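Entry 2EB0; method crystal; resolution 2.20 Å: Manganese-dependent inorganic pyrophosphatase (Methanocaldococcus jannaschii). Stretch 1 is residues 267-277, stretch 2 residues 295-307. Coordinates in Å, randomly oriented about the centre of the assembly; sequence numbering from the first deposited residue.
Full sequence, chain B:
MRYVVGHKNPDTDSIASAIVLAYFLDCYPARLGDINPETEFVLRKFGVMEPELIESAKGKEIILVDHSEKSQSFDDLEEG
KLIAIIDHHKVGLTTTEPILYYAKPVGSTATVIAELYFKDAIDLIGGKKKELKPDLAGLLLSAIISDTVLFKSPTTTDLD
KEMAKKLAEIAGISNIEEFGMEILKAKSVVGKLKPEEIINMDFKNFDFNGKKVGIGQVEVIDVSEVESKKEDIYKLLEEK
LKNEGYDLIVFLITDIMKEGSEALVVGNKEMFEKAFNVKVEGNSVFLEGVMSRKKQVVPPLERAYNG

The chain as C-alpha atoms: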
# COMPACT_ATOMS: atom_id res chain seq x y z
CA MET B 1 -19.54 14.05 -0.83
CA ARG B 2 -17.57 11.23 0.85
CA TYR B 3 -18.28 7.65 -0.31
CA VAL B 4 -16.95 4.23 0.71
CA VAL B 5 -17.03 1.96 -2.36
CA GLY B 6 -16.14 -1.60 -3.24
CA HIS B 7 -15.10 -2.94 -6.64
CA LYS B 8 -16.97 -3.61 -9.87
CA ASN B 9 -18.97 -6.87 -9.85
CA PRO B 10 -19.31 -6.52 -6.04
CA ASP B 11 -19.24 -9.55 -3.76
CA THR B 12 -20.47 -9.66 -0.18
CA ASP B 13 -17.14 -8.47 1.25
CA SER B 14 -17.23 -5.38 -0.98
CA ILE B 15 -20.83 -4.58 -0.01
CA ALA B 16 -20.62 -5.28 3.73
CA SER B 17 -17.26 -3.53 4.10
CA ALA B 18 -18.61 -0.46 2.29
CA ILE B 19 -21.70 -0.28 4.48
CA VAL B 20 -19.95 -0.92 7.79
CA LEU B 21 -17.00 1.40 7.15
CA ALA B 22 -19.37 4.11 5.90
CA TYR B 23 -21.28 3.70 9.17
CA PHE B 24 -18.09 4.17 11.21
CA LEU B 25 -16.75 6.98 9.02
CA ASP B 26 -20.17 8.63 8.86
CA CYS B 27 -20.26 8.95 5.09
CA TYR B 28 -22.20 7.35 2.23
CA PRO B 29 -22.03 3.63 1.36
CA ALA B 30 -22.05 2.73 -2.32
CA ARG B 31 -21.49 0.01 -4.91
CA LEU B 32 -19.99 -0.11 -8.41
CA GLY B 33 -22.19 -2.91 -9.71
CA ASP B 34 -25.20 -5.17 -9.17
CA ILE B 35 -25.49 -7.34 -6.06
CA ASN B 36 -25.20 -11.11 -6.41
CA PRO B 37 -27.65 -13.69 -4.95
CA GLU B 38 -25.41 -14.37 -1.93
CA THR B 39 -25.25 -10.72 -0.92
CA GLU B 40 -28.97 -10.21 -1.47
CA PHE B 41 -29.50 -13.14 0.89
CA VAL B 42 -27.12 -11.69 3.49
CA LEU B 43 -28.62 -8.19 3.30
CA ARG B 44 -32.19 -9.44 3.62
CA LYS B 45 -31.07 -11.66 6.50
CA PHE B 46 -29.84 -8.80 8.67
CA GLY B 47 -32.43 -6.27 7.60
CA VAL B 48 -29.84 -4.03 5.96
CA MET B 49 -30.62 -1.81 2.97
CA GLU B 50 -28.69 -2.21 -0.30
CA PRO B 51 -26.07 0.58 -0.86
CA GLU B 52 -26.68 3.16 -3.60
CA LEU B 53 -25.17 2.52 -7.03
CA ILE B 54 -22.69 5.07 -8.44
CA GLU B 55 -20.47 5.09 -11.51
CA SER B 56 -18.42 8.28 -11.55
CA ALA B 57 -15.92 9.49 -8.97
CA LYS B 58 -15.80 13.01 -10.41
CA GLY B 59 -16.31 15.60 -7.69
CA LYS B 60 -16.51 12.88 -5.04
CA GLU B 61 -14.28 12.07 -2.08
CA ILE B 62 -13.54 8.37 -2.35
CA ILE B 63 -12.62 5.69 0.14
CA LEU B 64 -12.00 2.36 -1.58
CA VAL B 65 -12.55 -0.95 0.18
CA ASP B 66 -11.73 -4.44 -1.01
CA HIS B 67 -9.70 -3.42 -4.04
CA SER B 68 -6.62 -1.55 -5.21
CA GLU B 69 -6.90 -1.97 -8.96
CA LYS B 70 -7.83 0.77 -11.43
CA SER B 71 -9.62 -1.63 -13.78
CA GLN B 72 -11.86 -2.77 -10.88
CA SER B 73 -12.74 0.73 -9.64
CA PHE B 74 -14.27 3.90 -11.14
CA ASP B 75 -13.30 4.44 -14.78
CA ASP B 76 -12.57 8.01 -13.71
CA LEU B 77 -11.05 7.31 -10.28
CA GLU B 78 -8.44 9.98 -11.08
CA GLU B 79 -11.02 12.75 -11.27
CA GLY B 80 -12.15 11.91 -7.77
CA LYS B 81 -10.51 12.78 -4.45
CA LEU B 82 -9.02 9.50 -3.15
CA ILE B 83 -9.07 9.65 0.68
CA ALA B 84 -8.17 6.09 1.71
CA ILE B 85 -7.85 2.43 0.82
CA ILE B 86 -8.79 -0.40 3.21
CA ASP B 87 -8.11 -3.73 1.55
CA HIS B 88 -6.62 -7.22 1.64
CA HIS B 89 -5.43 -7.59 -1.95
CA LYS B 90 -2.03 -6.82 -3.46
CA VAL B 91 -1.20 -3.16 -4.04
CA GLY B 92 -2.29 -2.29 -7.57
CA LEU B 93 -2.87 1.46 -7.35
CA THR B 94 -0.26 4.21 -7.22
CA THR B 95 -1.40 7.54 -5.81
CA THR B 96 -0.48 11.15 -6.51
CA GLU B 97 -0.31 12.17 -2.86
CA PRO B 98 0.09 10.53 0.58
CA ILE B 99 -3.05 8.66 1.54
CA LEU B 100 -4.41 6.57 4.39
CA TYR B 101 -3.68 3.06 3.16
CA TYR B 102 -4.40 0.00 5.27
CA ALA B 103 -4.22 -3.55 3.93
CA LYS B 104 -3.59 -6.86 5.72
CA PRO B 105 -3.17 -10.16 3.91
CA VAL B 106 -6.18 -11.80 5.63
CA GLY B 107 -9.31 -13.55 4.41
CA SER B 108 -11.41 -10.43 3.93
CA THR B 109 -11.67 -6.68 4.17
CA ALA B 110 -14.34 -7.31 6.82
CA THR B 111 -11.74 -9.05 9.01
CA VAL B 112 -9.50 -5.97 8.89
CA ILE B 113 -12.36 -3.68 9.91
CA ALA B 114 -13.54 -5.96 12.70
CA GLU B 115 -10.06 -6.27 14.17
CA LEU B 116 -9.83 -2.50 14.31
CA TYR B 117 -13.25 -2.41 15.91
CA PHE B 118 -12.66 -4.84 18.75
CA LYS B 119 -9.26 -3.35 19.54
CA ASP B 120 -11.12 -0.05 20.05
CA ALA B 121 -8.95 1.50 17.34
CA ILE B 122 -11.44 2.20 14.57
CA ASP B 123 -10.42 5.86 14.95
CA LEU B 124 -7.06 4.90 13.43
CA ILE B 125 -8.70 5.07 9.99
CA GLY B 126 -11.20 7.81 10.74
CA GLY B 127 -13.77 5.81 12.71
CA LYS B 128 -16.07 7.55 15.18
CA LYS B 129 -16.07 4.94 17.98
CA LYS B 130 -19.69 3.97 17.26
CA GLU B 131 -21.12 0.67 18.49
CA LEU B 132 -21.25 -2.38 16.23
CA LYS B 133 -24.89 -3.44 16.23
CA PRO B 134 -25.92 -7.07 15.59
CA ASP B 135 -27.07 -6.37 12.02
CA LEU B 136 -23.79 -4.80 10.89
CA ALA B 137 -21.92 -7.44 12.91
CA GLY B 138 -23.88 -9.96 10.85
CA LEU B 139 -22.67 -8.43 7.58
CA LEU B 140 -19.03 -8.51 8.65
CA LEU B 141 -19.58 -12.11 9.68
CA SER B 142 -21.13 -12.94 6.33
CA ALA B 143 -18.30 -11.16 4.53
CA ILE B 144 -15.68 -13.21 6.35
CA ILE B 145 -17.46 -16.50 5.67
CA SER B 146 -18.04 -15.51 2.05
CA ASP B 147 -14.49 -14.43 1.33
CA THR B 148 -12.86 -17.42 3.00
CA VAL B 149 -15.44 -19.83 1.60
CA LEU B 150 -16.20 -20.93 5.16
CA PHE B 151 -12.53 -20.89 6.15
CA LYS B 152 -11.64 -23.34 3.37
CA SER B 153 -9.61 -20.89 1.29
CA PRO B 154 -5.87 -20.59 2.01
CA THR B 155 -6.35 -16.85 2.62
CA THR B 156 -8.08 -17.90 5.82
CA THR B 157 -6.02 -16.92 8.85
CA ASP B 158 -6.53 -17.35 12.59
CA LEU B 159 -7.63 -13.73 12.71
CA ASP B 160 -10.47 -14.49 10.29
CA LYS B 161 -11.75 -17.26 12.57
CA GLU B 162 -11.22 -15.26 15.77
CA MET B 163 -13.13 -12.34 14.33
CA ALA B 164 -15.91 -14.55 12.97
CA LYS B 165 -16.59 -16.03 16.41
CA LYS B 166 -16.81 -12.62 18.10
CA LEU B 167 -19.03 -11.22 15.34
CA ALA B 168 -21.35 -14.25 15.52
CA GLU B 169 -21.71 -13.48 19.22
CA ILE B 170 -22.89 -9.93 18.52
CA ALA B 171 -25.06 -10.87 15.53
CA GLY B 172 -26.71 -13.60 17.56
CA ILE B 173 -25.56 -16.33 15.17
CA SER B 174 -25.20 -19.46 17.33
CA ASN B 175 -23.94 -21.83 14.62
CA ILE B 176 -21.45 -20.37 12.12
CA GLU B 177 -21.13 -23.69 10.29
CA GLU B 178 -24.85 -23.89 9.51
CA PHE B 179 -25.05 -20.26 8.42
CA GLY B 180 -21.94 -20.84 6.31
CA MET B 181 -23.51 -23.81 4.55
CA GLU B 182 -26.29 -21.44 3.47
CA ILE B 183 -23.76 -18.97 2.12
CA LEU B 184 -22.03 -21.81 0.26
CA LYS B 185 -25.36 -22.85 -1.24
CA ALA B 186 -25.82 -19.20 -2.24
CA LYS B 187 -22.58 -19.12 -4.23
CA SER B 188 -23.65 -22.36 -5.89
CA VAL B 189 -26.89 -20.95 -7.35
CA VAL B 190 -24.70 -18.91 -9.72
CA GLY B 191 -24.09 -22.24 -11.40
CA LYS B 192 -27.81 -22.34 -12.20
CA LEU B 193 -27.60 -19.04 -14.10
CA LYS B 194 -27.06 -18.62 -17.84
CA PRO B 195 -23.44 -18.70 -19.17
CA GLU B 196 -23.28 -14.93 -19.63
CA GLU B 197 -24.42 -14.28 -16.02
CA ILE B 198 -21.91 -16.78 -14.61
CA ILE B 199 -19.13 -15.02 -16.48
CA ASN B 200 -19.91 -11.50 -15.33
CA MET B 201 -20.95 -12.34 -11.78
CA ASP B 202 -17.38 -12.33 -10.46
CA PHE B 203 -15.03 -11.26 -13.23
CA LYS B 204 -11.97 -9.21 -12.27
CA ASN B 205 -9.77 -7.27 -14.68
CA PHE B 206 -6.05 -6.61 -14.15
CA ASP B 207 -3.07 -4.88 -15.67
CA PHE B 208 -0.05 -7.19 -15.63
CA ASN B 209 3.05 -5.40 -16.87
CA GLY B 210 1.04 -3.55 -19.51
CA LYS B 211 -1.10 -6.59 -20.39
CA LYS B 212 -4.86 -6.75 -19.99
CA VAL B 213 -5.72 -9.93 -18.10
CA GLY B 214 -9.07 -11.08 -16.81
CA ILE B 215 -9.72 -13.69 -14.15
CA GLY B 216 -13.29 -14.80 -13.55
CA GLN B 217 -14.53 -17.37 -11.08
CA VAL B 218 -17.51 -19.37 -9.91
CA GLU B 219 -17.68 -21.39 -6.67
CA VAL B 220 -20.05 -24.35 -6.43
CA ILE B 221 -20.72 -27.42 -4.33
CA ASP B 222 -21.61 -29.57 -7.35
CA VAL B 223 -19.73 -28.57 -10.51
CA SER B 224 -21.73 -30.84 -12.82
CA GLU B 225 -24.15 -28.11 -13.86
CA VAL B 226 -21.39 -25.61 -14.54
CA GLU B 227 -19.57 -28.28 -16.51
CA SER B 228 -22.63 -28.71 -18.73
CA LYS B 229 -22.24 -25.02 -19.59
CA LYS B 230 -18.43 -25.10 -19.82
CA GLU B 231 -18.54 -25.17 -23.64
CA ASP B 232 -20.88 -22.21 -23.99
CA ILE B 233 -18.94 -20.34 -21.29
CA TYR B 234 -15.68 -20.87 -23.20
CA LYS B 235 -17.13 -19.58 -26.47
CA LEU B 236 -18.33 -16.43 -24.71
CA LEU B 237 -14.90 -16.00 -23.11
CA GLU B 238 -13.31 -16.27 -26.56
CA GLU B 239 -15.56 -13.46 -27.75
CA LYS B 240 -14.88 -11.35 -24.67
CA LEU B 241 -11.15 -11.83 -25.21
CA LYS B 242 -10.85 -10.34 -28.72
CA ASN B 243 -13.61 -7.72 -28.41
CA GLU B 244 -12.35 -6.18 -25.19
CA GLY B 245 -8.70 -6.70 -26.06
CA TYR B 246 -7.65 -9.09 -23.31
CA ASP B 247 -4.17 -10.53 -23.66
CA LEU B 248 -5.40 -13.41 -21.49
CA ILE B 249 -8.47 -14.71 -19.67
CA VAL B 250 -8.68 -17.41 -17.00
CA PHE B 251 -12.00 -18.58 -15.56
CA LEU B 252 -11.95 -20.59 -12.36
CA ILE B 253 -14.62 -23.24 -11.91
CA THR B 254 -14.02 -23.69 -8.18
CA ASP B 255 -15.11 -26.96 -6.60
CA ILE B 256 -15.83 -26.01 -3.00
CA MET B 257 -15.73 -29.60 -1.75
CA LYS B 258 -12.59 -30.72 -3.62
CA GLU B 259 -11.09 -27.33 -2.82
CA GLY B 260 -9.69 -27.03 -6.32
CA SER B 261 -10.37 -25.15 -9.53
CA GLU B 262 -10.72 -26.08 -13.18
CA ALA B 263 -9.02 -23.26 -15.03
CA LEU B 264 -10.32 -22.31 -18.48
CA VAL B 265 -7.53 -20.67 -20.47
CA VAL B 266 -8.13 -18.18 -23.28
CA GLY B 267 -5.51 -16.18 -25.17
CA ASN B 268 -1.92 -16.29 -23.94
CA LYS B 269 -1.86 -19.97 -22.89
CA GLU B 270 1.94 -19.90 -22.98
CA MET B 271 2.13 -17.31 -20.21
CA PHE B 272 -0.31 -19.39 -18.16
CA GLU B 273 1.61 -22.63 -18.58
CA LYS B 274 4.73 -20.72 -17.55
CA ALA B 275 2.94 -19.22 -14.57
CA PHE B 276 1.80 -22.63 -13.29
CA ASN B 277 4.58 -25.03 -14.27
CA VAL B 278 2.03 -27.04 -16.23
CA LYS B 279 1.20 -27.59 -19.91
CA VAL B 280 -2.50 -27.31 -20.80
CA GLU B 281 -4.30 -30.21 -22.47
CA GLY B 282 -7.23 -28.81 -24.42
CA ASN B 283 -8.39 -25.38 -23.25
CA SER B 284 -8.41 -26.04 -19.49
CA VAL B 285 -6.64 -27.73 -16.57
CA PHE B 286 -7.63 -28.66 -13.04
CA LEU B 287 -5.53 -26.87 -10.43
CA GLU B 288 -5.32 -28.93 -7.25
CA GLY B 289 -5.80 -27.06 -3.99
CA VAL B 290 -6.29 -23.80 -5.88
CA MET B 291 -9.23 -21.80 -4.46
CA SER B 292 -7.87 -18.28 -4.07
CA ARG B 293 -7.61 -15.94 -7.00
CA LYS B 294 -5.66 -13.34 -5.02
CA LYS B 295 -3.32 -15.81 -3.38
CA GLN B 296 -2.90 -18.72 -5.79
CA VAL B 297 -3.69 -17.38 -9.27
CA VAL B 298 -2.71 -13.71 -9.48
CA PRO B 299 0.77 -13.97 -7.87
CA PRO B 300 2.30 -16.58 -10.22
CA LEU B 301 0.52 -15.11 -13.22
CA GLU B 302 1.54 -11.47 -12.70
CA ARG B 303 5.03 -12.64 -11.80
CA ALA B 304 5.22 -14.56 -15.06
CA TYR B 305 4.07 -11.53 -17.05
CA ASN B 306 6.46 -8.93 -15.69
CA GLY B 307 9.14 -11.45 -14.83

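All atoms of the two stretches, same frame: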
# COMPACT_ATOMS: atom_id res chain seq x y z
N GLY B 267 -6.50 -17.17 -24.78
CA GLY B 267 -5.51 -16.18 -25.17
C GLY B 267 -4.07 -16.66 -25.00
O GLY B 267 -3.66 -17.66 -25.60
N ASN B 268 -3.31 -15.96 -24.17
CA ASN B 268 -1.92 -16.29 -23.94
C ASN B 268 -1.71 -17.54 -23.07
O ASN B 268 -1.26 -17.45 -21.93
CB ASN B 268 -1.22 -15.10 -23.29
CG ASN B 268 0.29 -15.20 -23.36
OD1 ASN B 268 0.85 -16.29 -23.32
ND2 ASN B 268 0.95 -14.05 -23.47
N LYS B 269 -2.02 -18.72 -23.63
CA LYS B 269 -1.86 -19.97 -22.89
C LYS B 269 -0.42 -20.21 -22.45
O LYS B 269 -0.18 -20.78 -21.38
CB LYS B 269 -2.35 -21.15 -23.74
CG LYS B 269 -3.86 -21.13 -23.98
CD LYS B 269 -4.34 -22.36 -24.73
CE LYS B 269 -5.85 -22.32 -24.91
NZ LYS B 269 -6.35 -23.47 -25.73
N GLU B 270 0.52 -19.75 -23.27
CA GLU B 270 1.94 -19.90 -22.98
C GLU B 270 2.29 -19.27 -21.63
O GLU B 270 2.93 -19.89 -20.79
CB GLU B 270 2.78 -19.22 -24.07
CG GLU B 270 2.33 -19.51 -25.50
CD GLU B 270 1.00 -18.86 -25.84
OE1 GLU B 270 0.90 -17.62 -25.77
OE2 GLU B 270 0.04 -19.59 -26.18
N MET B 271 1.86 -18.02 -21.44
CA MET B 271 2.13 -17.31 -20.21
C MET B 271 1.52 -18.00 -19.00
O MET B 271 2.06 -17.93 -17.89
CB MET B 271 1.62 -15.87 -20.29
CG MET B 271 2.17 -14.98 -19.19
SD MET B 271 3.98 -14.91 -19.14
CE MET B 271 4.28 -13.39 -20.09
N PHE B 272 0.39 -18.67 -19.21
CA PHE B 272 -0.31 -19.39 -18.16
C PHE B 272 0.49 -20.63 -17.77
O PHE B 272 0.77 -20.88 -16.59
CB PHE B 272 -1.69 -19.83 -18.65
CG PHE B 272 -2.48 -20.61 -17.63
CD1 PHE B 272 -3.31 -19.96 -16.72
CD2 PHE B 272 -2.38 -22.00 -17.58
CE1 PHE B 272 -4.02 -20.68 -15.77
CE2 PHE B 272 -3.08 -22.73 -16.63
CZ PHE B 272 -3.91 -22.07 -15.72
N GLU B 273 0.84 -21.41 -18.78
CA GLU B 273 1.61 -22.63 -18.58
C GLU B 273 2.93 -22.31 -17.88
O GLU B 273 3.43 -23.11 -17.10
CB GLU B 273 1.87 -23.32 -19.91
CG GLU B 273 0.65 -24.01 -20.50
CD GLU B 273 0.91 -24.54 -21.90
OE1 GLU B 273 0.18 -25.46 -22.34
OE2 GLU B 273 1.84 -24.02 -22.57
N LYS B 274 3.48 -21.14 -18.18
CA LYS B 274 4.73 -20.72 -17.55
C LYS B 274 4.43 -20.38 -16.10
O LYS B 274 5.14 -20.78 -15.18
CB LYS B 274 5.30 -19.50 -18.27
CG LYS B 274 6.56 -18.93 -17.62
CD LYS B 274 6.94 -17.58 -18.21
CE LYS B 274 8.06 -16.94 -17.41
NZ LYS B 274 8.29 -15.51 -17.77
N ALA B 275 3.35 -19.64 -15.90
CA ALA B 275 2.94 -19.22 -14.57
C ALA B 275 2.68 -20.40 -13.62
O ALA B 275 3.01 -20.32 -12.44
CB ALA B 275 1.68 -18.34 -14.67
N PHE B 276 2.12 -21.49 -14.14
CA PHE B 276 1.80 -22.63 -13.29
C PHE B 276 2.57 -23.93 -13.48
O PHE B 276 2.09 -24.99 -13.08
CB PHE B 276 0.29 -22.90 -13.35
CG PHE B 276 -0.54 -21.74 -12.91
CD1 PHE B 276 -0.90 -20.74 -13.82
CD2 PHE B 276 -0.89 -21.59 -11.57
CE1 PHE B 276 -1.59 -19.61 -13.40
CE2 PHE B 276 -1.58 -20.46 -11.14
CZ PHE B 276 -1.93 -19.46 -12.05
N ASN B 277 3.76 -23.84 -14.06
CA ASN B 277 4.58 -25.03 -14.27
C ASN B 277 3.75 -26.20 -14.74
O ASN B 277 3.90 -27.31 -14.24
CB ASN B 277 5.29 -25.42 -12.97
CG ASN B 277 6.23 -24.36 -12.46
OD1 ASN B 277 5.82 -23.27 -12.08
ND2 ASN B 277 7.52 -24.67 -12.44
N LYS B 295 -4.48 -15.21 -3.99
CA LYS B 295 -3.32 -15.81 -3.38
C LYS B 295 -2.66 -16.94 -4.17
O LYS B 295 -1.47 -17.18 -4.02
CB LYS B 295 -3.71 -16.31 -1.99
CG LYS B 295 -2.55 -16.81 -1.14
CD LYS B 295 -2.99 -16.98 0.30
CE LYS B 295 -1.81 -17.27 1.22
NZ LYS B 295 -2.24 -17.25 2.65
N GLN B 296 -3.43 -17.60 -5.02
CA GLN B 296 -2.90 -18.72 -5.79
C GLN B 296 -2.86 -18.53 -7.30
O GLN B 296 -2.11 -19.21 -7.99
CB GLN B 296 -3.71 -19.96 -5.44
CG GLN B 296 -3.62 -20.33 -3.96
CD GLN B 296 -4.53 -21.48 -3.57
OE1 GLN B 296 -5.74 -21.30 -3.44
NE2 GLN B 296 -3.95 -22.66 -3.39
N VAL B 297 -3.66 -17.59 -7.83
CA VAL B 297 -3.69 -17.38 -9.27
C VAL B 297 -3.01 -16.09 -9.74
O VAL B 297 -2.23 -16.11 -10.70
CB VAL B 297 -5.15 -17.39 -9.79
CG1 VAL B 297 -5.17 -17.15 -11.29
CG2 VAL B 297 -5.81 -18.72 -9.44
N VAL B 298 -3.30 -14.98 -9.09
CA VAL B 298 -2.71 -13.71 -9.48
C VAL B 298 -1.18 -13.64 -9.30
O VAL B 298 -0.45 -13.26 -10.22
CB VAL B 298 -3.39 -12.54 -8.73
CG1 VAL B 298 -2.73 -11.21 -9.09
CG2 VAL B 298 -4.87 -12.50 -9.08
N PRO B 299 -0.68 -14.03 -8.12
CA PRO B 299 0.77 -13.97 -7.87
C PRO B 299 1.68 -14.62 -8.91
O PRO B 299 2.59 -13.97 -9.43
CB PRO B 299 0.91 -14.60 -6.48
CG PRO B 299 -0.39 -14.25 -5.83
CD PRO B 299 -1.39 -14.53 -6.93
N PRO B 300 1.46 -15.91 -9.23
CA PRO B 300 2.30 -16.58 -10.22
C PRO B 300 2.09 -16.06 -11.63
O PRO B 300 3.02 -16.04 -12.44
CB PRO B 300 1.89 -18.04 -10.08
CG PRO B 300 0.44 -17.93 -9.77
CD PRO B 300 0.41 -16.82 -8.74
N LEU B 301 0.87 -15.63 -11.91
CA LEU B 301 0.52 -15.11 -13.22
C LEU B 301 1.12 -13.71 -13.45
O LEU B 301 1.74 -13.47 -14.50
CB LEU B 301 -1.00 -15.08 -13.37
CG LEU B 301 -1.57 -15.14 -14.79
CD1 LEU B 301 -1.10 -16.42 -15.50
CD2 LEU B 301 -3.11 -15.11 -14.69
N GLU B 302 0.95 -12.80 -12.50
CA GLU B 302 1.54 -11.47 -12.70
C GLU B 302 3.06 -11.54 -12.63
O GLU B 302 3.74 -10.72 -13.24
CB GLU B 302 1.04 -10.47 -11.66
CG GLU B 302 1.79 -9.15 -11.74
CD GLU B 302 1.19 -8.06 -10.87
OE1 GLU B 302 0.80 -8.36 -9.72
OE2 GLU B 302 1.11 -6.90 -11.34
N ARG B 303 3.59 -12.50 -11.89
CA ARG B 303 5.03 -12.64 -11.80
C ARG B 303 5.56 -13.13 -13.13
O ARG B 303 6.62 -12.71 -13.58
CB ARG B 303 5.44 -13.60 -10.68
CG ARG B 303 5.62 -12.92 -9.33
CD ARG B 303 6.51 -13.75 -8.42
NE ARG B 303 5.90 -15.03 -8.09
CZ ARG B 303 4.89 -15.17 -7.23
NH1 ARG B 303 4.39 -14.11 -6.60
NH2 ARG B 303 4.39 -16.38 -6.99
N ALA B 304 4.81 -14.03 -13.76
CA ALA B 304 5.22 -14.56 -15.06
C ALA B 304 5.23 -13.44 -16.09
O ALA B 304 6.18 -13.30 -16.85
CB ALA B 304 4.26 -15.67 -15.50
N TYR B 305 4.17 -12.63 -16.10
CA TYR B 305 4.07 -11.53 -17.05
C TYR B 305 5.17 -10.48 -16.97
O TYR B 305 5.77 -10.15 -17.99
CB TYR B 305 2.73 -10.82 -16.90
CG TYR B 305 1.67 -11.33 -17.83
CD1 TYR B 305 0.84 -12.38 -17.46
CD2 TYR B 305 1.49 -10.76 -19.09
CE1 TYR B 305 -0.15 -12.86 -18.32
CE2 TYR B 305 0.51 -11.24 -19.97
CZ TYR B 305 -0.31 -12.28 -19.57
OH TYR B 305 -1.29 -12.74 -20.41
N ASN B 306 5.43 -9.95 -15.78
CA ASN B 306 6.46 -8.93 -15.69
C ASN B 306 7.84 -9.54 -15.50
O ASN B 306 8.86 -8.90 -15.79
CB ASN B 306 6.15 -7.92 -14.58
CG ASN B 306 6.19 -8.52 -13.21
OD1 ASN B 306 6.98 -9.42 -12.94
ND2 ASN B 306 5.36 -8.02 -12.31
N GLY B 307 7.88 -10.78 -15.03
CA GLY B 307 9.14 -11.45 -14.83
C GLY B 307 9.89 -11.53 -16.15
O GLY B 307 11.07 -11.13 -16.19
OXT GLY B 307 9.28 -11.99 -17.14

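The short helix 269-275 packs against the C-terminal helix 295-306 with an axis-to-axis closest approach of 8.6 Å and an angle of 116° between their N-to-C directions. Alanines face each other in the contact: Ala-275 CB lies 3.8 Å from Ala-304 CB, and the CA atoms of Ala-275 and Leu-301 are 5.0 Å apart.

Leu-301 shows how rotamer choice fills this space. Its CA-to-CB bond points sideways, yet with chi1 at -155° (t) and chi2 at 58° (p) the end of the side chain comes nearer to the first helix. Leu-301 CD1 thereby reaches Ala-275 CB at 3.5 Å, Phe-276 CE1 at 3.9 Å and Phe-272 CD1 at 4.3 Å, so one methyl group meets three side chains.

Met-271 and Tyr-305 approach each other differently. The CA-to-CB bond of Met-271 points toward the second helix, whereas that of Tyr-305 points away; a chi1 of -93°, between wells, accompanies a ring whose end comes back to the contact. With chi1 t, Met-271 CG lies over one face of the Tyr-305 ring, 3.5 Å from its centroid and 24° off the normal, a CH-pi arrangement; chi2 p then places SD over the same ring, 4.5 Å from the centroid and 17° off the normal, while Met-271 SD also touches Ala-304 CB at 3.7 Å. Beyond the ring, Tyr-305 OH lies 3.7 Å from Asn-268 CB and is hydrogen-bonded elsewhere in the structure. Asn-268, with chi1 t, caps the first helix: its OD1 accepts from Met-271 N at 2.7 Å, with an N-H...acceptor angle of 158°.

At the other end, Phe-276 is the first residue to leave helical phi/psi (-113/22). Its CA-to-CB bond points sideways, but chi1 of -59° (m) carries the ring to the second helix, and chi2 of 87° sets its tilt. Phe-276 CE2 lies 3.5 Å from Pro-300 CG, and Phe-276 CZ lies 4.1 Å from Val-297 CG1. Gln-296 O sits at the ring edge, near its plane, 3.4 Å from Phe-276 CE2. The helix is kinked here, where Pro-299 and Pro-300 lack an amide hydrogen to bond to the preceding turn.

Lys-274 supplies the polar contact. All four of its chi angles are t, and this extended chain carries NZ to Ala-304 O, to which it donates a hydrogen bond of 3.2 Å. Lys-274 NZ also forms a long salt bridge of 3.7 Å with OXT of the poorly ordered Gly-307.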